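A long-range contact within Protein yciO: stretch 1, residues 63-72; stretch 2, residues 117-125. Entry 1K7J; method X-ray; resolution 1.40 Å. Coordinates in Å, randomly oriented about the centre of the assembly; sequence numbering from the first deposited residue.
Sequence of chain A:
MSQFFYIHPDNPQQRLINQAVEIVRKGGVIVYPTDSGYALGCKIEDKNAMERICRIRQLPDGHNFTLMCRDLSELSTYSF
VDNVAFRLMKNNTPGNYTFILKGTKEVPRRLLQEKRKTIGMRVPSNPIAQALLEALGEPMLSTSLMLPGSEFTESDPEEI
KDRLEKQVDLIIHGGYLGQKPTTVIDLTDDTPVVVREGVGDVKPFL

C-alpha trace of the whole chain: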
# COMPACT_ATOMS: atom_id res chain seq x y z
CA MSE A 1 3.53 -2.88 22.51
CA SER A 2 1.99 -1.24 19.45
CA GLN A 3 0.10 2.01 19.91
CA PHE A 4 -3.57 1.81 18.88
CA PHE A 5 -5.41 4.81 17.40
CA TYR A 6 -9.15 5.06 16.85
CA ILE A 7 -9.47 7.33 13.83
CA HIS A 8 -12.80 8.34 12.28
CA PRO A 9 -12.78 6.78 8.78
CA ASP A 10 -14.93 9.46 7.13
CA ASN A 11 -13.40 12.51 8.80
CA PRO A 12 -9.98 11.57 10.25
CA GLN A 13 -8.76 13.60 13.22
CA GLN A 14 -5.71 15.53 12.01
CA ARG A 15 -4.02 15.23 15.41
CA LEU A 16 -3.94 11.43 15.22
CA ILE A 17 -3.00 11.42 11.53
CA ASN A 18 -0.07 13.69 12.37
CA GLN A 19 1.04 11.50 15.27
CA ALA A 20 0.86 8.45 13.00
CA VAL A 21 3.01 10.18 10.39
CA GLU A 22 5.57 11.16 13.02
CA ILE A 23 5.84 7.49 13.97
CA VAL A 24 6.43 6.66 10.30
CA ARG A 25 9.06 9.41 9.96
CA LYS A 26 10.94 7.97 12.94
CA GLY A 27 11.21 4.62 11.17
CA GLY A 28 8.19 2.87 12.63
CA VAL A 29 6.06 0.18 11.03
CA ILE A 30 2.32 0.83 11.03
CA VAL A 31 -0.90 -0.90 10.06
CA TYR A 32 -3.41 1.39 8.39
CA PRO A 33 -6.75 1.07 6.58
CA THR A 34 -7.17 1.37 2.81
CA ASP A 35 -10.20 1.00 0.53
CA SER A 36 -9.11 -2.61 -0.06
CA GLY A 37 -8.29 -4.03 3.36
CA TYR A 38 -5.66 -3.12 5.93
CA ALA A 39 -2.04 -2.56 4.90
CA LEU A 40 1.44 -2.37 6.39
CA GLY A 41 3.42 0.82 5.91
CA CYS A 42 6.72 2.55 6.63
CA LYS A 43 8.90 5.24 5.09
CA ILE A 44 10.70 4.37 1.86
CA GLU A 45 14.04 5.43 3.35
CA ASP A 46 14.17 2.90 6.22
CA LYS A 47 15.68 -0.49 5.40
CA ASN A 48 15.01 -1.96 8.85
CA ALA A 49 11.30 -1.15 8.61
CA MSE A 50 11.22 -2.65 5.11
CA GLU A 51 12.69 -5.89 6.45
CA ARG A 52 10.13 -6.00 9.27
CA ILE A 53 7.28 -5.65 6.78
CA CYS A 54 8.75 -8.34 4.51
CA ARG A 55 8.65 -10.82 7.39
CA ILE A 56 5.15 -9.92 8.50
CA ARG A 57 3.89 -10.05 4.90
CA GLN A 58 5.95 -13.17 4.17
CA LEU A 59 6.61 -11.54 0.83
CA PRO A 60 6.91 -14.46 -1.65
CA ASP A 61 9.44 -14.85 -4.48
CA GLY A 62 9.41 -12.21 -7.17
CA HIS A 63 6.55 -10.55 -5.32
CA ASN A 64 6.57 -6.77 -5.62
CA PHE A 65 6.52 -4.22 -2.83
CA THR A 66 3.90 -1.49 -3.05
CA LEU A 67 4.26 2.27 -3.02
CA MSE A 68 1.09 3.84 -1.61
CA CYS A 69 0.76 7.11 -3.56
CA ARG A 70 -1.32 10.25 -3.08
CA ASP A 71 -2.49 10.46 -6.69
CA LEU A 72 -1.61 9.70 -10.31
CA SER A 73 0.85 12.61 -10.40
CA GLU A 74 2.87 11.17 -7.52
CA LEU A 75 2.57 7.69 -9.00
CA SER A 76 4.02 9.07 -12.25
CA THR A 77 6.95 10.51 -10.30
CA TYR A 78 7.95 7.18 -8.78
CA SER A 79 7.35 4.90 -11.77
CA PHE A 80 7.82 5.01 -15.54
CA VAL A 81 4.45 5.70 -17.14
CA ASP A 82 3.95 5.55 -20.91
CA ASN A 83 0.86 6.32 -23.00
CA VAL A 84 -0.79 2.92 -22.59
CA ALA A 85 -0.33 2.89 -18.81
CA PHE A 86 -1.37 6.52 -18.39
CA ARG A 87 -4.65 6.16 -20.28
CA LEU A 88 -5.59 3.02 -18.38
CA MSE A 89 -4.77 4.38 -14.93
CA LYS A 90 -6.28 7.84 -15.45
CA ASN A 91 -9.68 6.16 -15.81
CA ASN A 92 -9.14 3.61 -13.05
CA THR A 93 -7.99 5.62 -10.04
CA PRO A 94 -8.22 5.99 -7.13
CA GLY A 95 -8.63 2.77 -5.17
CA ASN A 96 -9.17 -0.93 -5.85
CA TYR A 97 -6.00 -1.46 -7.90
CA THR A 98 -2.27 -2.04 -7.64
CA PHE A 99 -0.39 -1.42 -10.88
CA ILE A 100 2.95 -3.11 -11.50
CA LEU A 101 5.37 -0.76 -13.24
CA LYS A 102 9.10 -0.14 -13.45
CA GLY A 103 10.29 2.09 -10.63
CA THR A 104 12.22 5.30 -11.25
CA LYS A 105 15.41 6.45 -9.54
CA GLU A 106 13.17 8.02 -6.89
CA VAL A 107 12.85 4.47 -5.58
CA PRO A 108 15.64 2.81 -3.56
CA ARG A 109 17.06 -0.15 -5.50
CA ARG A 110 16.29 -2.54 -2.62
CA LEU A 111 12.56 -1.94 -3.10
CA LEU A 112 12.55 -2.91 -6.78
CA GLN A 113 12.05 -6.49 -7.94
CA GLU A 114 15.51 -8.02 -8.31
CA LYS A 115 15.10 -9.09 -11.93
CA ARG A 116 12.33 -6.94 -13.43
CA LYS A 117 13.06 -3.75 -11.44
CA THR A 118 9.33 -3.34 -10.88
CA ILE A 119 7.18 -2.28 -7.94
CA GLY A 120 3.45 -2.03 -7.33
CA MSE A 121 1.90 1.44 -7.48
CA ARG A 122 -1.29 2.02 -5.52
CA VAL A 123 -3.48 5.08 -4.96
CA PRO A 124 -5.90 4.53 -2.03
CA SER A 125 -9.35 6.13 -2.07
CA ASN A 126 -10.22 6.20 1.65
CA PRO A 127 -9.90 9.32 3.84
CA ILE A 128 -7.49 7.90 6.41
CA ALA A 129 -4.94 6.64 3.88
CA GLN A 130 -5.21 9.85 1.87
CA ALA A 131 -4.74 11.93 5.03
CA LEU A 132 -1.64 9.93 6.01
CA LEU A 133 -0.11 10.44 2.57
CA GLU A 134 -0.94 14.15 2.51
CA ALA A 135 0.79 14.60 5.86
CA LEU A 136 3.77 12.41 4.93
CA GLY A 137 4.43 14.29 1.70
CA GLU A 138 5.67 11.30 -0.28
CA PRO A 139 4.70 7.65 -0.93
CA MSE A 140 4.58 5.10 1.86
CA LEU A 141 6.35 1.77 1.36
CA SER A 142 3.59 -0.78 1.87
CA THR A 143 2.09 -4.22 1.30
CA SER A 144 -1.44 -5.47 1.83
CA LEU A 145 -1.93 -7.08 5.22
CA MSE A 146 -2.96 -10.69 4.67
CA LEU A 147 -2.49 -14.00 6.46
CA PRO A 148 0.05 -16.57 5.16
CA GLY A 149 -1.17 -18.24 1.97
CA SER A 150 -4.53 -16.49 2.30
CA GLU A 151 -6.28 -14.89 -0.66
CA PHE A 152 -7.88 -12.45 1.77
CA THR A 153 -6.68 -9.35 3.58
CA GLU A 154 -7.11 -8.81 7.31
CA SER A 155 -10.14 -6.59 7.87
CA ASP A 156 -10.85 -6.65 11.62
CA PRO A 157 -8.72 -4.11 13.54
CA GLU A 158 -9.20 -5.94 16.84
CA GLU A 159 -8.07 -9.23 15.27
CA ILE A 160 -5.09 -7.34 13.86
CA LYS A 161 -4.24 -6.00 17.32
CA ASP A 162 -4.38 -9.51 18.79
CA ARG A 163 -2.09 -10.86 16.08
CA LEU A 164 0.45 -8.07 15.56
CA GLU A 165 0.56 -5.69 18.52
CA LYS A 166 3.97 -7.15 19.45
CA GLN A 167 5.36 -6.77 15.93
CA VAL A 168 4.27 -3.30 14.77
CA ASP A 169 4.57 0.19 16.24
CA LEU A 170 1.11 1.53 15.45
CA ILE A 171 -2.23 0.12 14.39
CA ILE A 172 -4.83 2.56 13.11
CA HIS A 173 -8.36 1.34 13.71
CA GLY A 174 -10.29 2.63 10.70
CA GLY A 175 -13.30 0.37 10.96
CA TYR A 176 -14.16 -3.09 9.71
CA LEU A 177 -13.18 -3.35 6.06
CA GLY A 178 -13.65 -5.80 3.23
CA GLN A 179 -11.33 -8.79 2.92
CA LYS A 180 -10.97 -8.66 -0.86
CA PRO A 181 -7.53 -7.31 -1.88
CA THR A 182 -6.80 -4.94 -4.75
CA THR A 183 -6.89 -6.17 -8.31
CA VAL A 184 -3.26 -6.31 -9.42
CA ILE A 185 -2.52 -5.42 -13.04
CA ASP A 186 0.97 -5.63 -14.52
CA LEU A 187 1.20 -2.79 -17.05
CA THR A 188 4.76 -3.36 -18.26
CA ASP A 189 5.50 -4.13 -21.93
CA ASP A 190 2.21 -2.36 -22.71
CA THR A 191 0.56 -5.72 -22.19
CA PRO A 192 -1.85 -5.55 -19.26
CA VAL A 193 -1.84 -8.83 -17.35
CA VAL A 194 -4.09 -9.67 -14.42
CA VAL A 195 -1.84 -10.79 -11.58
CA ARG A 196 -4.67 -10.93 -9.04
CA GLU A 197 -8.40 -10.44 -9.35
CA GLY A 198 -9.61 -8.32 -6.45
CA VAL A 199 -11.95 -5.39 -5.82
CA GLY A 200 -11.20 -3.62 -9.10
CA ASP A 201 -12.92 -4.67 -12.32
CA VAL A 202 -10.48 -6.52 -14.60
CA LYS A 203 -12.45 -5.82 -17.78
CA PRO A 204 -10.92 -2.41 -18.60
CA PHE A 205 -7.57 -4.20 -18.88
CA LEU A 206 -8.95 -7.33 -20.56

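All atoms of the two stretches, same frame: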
# COMPACT_ATOMS: atom_id res chain seq x y z
N HIS A 63 7.71 -11.36 -5.66
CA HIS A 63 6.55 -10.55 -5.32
C HIS A 63 6.99 -9.11 -5.08
O HIS A 63 7.94 -8.84 -4.34
CB HIS A 63 5.84 -11.10 -4.08
CG HIS A 63 4.42 -10.66 -3.96
ND1 HIS A 63 4.06 -9.35 -3.71
CD2 HIS A 63 3.25 -11.34 -4.10
CE1 HIS A 63 2.74 -9.25 -3.70
NE2 HIS A 63 2.23 -10.44 -3.93
N ASN A 64 6.27 -8.19 -5.71
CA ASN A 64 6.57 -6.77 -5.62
C ASN A 64 6.14 -6.10 -4.33
O ASN A 64 5.20 -6.52 -3.66
CB ASN A 64 5.88 -6.04 -6.77
CG ASN A 64 6.54 -6.30 -8.11
OD1 ASN A 64 7.56 -5.70 -8.44
ND2 ASN A 64 5.96 -7.21 -8.89
N PHE A 65 6.87 -5.04 -3.98
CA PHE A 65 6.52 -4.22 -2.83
C PHE A 65 5.46 -3.30 -3.41
O PHE A 65 5.15 -3.38 -4.60
CB PHE A 65 7.71 -3.38 -2.37
CG PHE A 65 8.63 -4.08 -1.43
CD1 PHE A 65 8.24 -4.35 -0.12
CD2 PHE A 65 9.90 -4.47 -1.84
CE1 PHE A 65 9.10 -5.00 0.76
CE2 PHE A 65 10.76 -5.12 -0.97
CZ PHE A 65 10.36 -5.38 0.33
N THR A 66 4.91 -2.42 -2.58
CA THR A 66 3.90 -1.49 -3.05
C THR A 66 4.25 -0.09 -2.56
O THR A 66 4.73 0.08 -1.44
CB THR A 66 2.50 -1.84 -2.50
OG1 THR A 66 2.10 -3.12 -3.00
CG2 THR A 66 1.47 -0.79 -2.93
N LEU A 67 4.05 0.90 -3.42
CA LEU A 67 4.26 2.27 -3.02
C LEU A 67 2.86 2.85 -2.99
O LEU A 67 2.17 2.88 -4.01
CB LEU A 67 5.13 3.04 -4.02
CG LEU A 67 6.63 2.71 -4.03
CD1 LEU A 67 7.34 3.65 -4.99
CD2 LEU A 67 7.21 2.85 -2.63
N MSE A 68 2.42 3.26 -1.80
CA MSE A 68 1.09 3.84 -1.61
C MSE A 68 1.26 5.32 -1.96
O MSE A 68 1.94 6.06 -1.24
CB MSE A 68 0.66 3.65 -0.15
CG MSE A 68 -0.84 3.74 0.11
SE MSE A 68 -1.87 2.26 -0.67
CE MSE A 68 -1.31 0.77 0.50
N CYS A 69 0.64 5.74 -3.06
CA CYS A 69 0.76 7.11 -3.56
C CYS A 69 -0.48 7.98 -3.41
O CYS A 69 -1.61 7.50 -3.46
CB CYS A 69 1.16 7.09 -5.03
SG CYS A 69 2.68 6.19 -5.39
N ARG A 70 -0.25 9.28 -3.25
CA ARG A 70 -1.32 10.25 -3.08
C ARG A 70 -2.27 10.32 -4.27
O ARG A 70 -3.49 10.34 -4.11
CB ARG A 70 -0.72 11.64 -2.84
CG ARG A 70 -1.74 12.73 -2.56
CD ARG A 70 -2.34 12.59 -1.16
NE ARG A 70 -3.34 13.62 -0.90
CZ ARG A 70 -3.07 14.92 -0.81
NH1 ARG A 70 -1.83 15.36 -0.97
NH2 ARG A 70 -4.05 15.78 -0.59
N ASP A 71 -1.70 10.35 -5.47
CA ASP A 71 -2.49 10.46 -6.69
C ASP A 71 -1.68 10.01 -7.90
O ASP A 71 -0.54 9.57 -7.76
CB ASP A 71 -2.94 11.91 -6.89
CG ASP A 71 -1.81 12.91 -6.66
OD1 ASP A 71 -0.63 12.56 -6.94
OD2 ASP A 71 -2.09 14.04 -6.21
N LEU A 72 -2.28 10.11 -9.08
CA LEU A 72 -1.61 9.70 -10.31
C LEU A 72 -0.33 10.49 -10.56
O LEU A 72 0.66 9.94 -11.05
CB LEU A 72 -2.56 9.84 -11.51
CG LEU A 72 -2.03 9.36 -12.86
CD1 LEU A 72 -1.63 7.89 -12.78
CD2 LEU A 72 -3.10 9.56 -13.93
N LYS A 117 12.93 -5.13 -11.90
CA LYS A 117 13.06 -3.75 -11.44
C LYS A 117 11.70 -3.06 -11.32
O LYS A 117 11.58 -1.84 -11.49
CB LYS A 117 13.96 -2.95 -12.39
CG LYS A 117 15.29 -3.62 -12.71
CD LYS A 117 16.08 -3.93 -11.45
CE LYS A 117 17.37 -4.67 -11.78
NZ LYS A 117 18.10 -5.09 -10.55
N THR A 118 10.68 -3.85 -11.01
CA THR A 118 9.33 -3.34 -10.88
C THR A 118 8.91 -3.16 -9.43
O THR A 118 9.59 -3.58 -8.50
CB THR A 118 8.33 -4.31 -11.52
OG1 THR A 118 8.52 -5.62 -10.98
CG2 THR A 118 8.52 -4.34 -13.03
N ILE A 119 7.76 -2.52 -9.26
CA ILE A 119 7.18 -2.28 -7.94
C ILE A 119 5.71 -1.94 -8.17
O ILE A 119 5.34 -1.38 -9.21
CB ILE A 119 7.92 -1.13 -7.20
CG1 ILE A 119 7.36 -0.98 -5.79
CG2 ILE A 119 7.82 0.17 -7.99
CD1 ILE A 119 8.27 -0.19 -4.85
N GLY A 120 4.87 -2.30 -7.21
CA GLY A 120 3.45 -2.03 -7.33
C GLY A 120 3.11 -0.60 -6.93
O GLY A 120 3.60 -0.12 -5.90
N MSE A 121 2.31 0.07 -7.74
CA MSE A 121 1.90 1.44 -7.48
C MSE A 121 0.43 1.40 -7.10
O MSE A 121 -0.39 0.79 -7.80
CB MSE A 121 2.13 2.30 -8.72
CG MSE A 121 3.56 2.21 -9.28
SE MSE A 121 4.94 2.62 -7.98
CE MSE A 121 4.62 4.51 -7.82
N ARG A 122 0.08 2.06 -6.00
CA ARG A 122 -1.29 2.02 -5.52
C ARG A 122 -1.78 3.33 -4.92
O ARG A 122 -1.15 3.88 -4.02
CB ARG A 122 -1.38 0.89 -4.49
CG ARG A 122 -2.72 0.64 -3.83
CD ARG A 122 -2.55 -0.58 -2.93
NE ARG A 122 -3.63 -0.78 -1.97
CZ ARG A 122 -3.65 -1.79 -1.10
NH1 ARG A 122 -2.66 -2.67 -1.08
NH2 ARG A 122 -4.67 -1.91 -0.25
N VAL A 123 -2.89 3.84 -5.45
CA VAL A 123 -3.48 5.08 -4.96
C VAL A 123 -4.74 4.70 -4.19
O VAL A 123 -5.72 4.24 -4.78
CB VAL A 123 -3.88 6.02 -6.12
CG1 VAL A 123 -4.53 7.28 -5.58
CG2 VAL A 123 -2.66 6.37 -6.96
N PRO A 124 -4.73 4.87 -2.86
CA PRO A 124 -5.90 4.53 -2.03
C PRO A 124 -6.99 5.59 -2.15
O PRO A 124 -6.70 6.75 -2.40
CB PRO A 124 -5.31 4.44 -0.63
CG PRO A 124 -4.28 5.53 -0.65
CD PRO A 124 -3.63 5.38 -2.02
N SER A 125 -8.24 5.18 -1.95
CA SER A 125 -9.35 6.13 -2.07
C SER A 125 -9.97 6.56 -0.74
O SER A 125 -10.76 7.51 -0.71
CB SER A 125 -10.45 5.52 -2.94
OG SER A 125 -11.03 4.40 -2.30
O HOH W 1 9.09 -4.46 -5.74
O HOH W 2 -0.68 -3.61 -3.22

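Residues 63-72 and 117-125 lie far apart in sequence but meet as a parallel pair of strands, with 66-68 beside 118-122, and the stretches continue the contact in loops. The strand directions differ by 29°, and their axes approach to 4.6 Å. T66 pairs with G120, L67 with M121, and M68 with R122. Together the two stretches bury 728 Å² against each other.

Four backbone hydrogen bonds hold the pair. G120 N donates to F65 O at 2.8 Å, and L67 N donates to G120 O at 2.7 Å. R122 N then donates to L67 O at 3.0 Å, and C69 N donates to R122 O at 2.8 Å. Each of G120 and R122 therefore bonds through both its N and its O to residues that flank its partner, as is usual in parallel sheets. Weaker CA-H...O contacts fill in between: T66 CA to G120 O at 3.2 Å, M68 CA to R122 O at 3.3 Å, and V123 CA to C69 O at 3.4 Å. The last carries the contact beyond the paired strands.

L67 and M121 share one face of the sheet. Their side chains meet at L67 CD1 and M121 SE, 4.0 Å apart; M121 is selenomethionine. L67 CG also packs on I119 CD1 at 3.4 Å, and the same I119 CD1 lies 4.1 Å from F65 CB. The end of the F65 side chain leads away. The methyl M121 CE rests 3.5 Å from C69 SG. These are apolar contacts between buried side chains.

T66, M68 and R122 lie on the other face. T66 CG2 touches R122 CB at 3.7 Å. The selenomethionine M68 places SE 3.7 Å from R122 CG and 3.8 Å from P124 CD. Its methyl CE lies over one face of the R122 guanidinium. The extended R122 side chain thus packs through its carbons, while its NH1 and NH2 are also hydrogen-bonded elsewhere in the structure. G120 has no side chain on this face; an ideal CB would sit a tight 3.1 Å from F65 O.

Past the strands, V123 packs against the backbone of R70 and D71. V123 CG1 is 3.6 Å from R70 O, and V123 CG2 is 3.9 Å from D71 C.

Two waters add polar links. Water 1 accepts from F65 N at 2.9 Å and donates to T118 O at 2.9 Å. Water 2 bonds to T66 OG1 at 2.8 Å and accepts from R122 NH1 at 3.1 Å, joining two side chains of the same face.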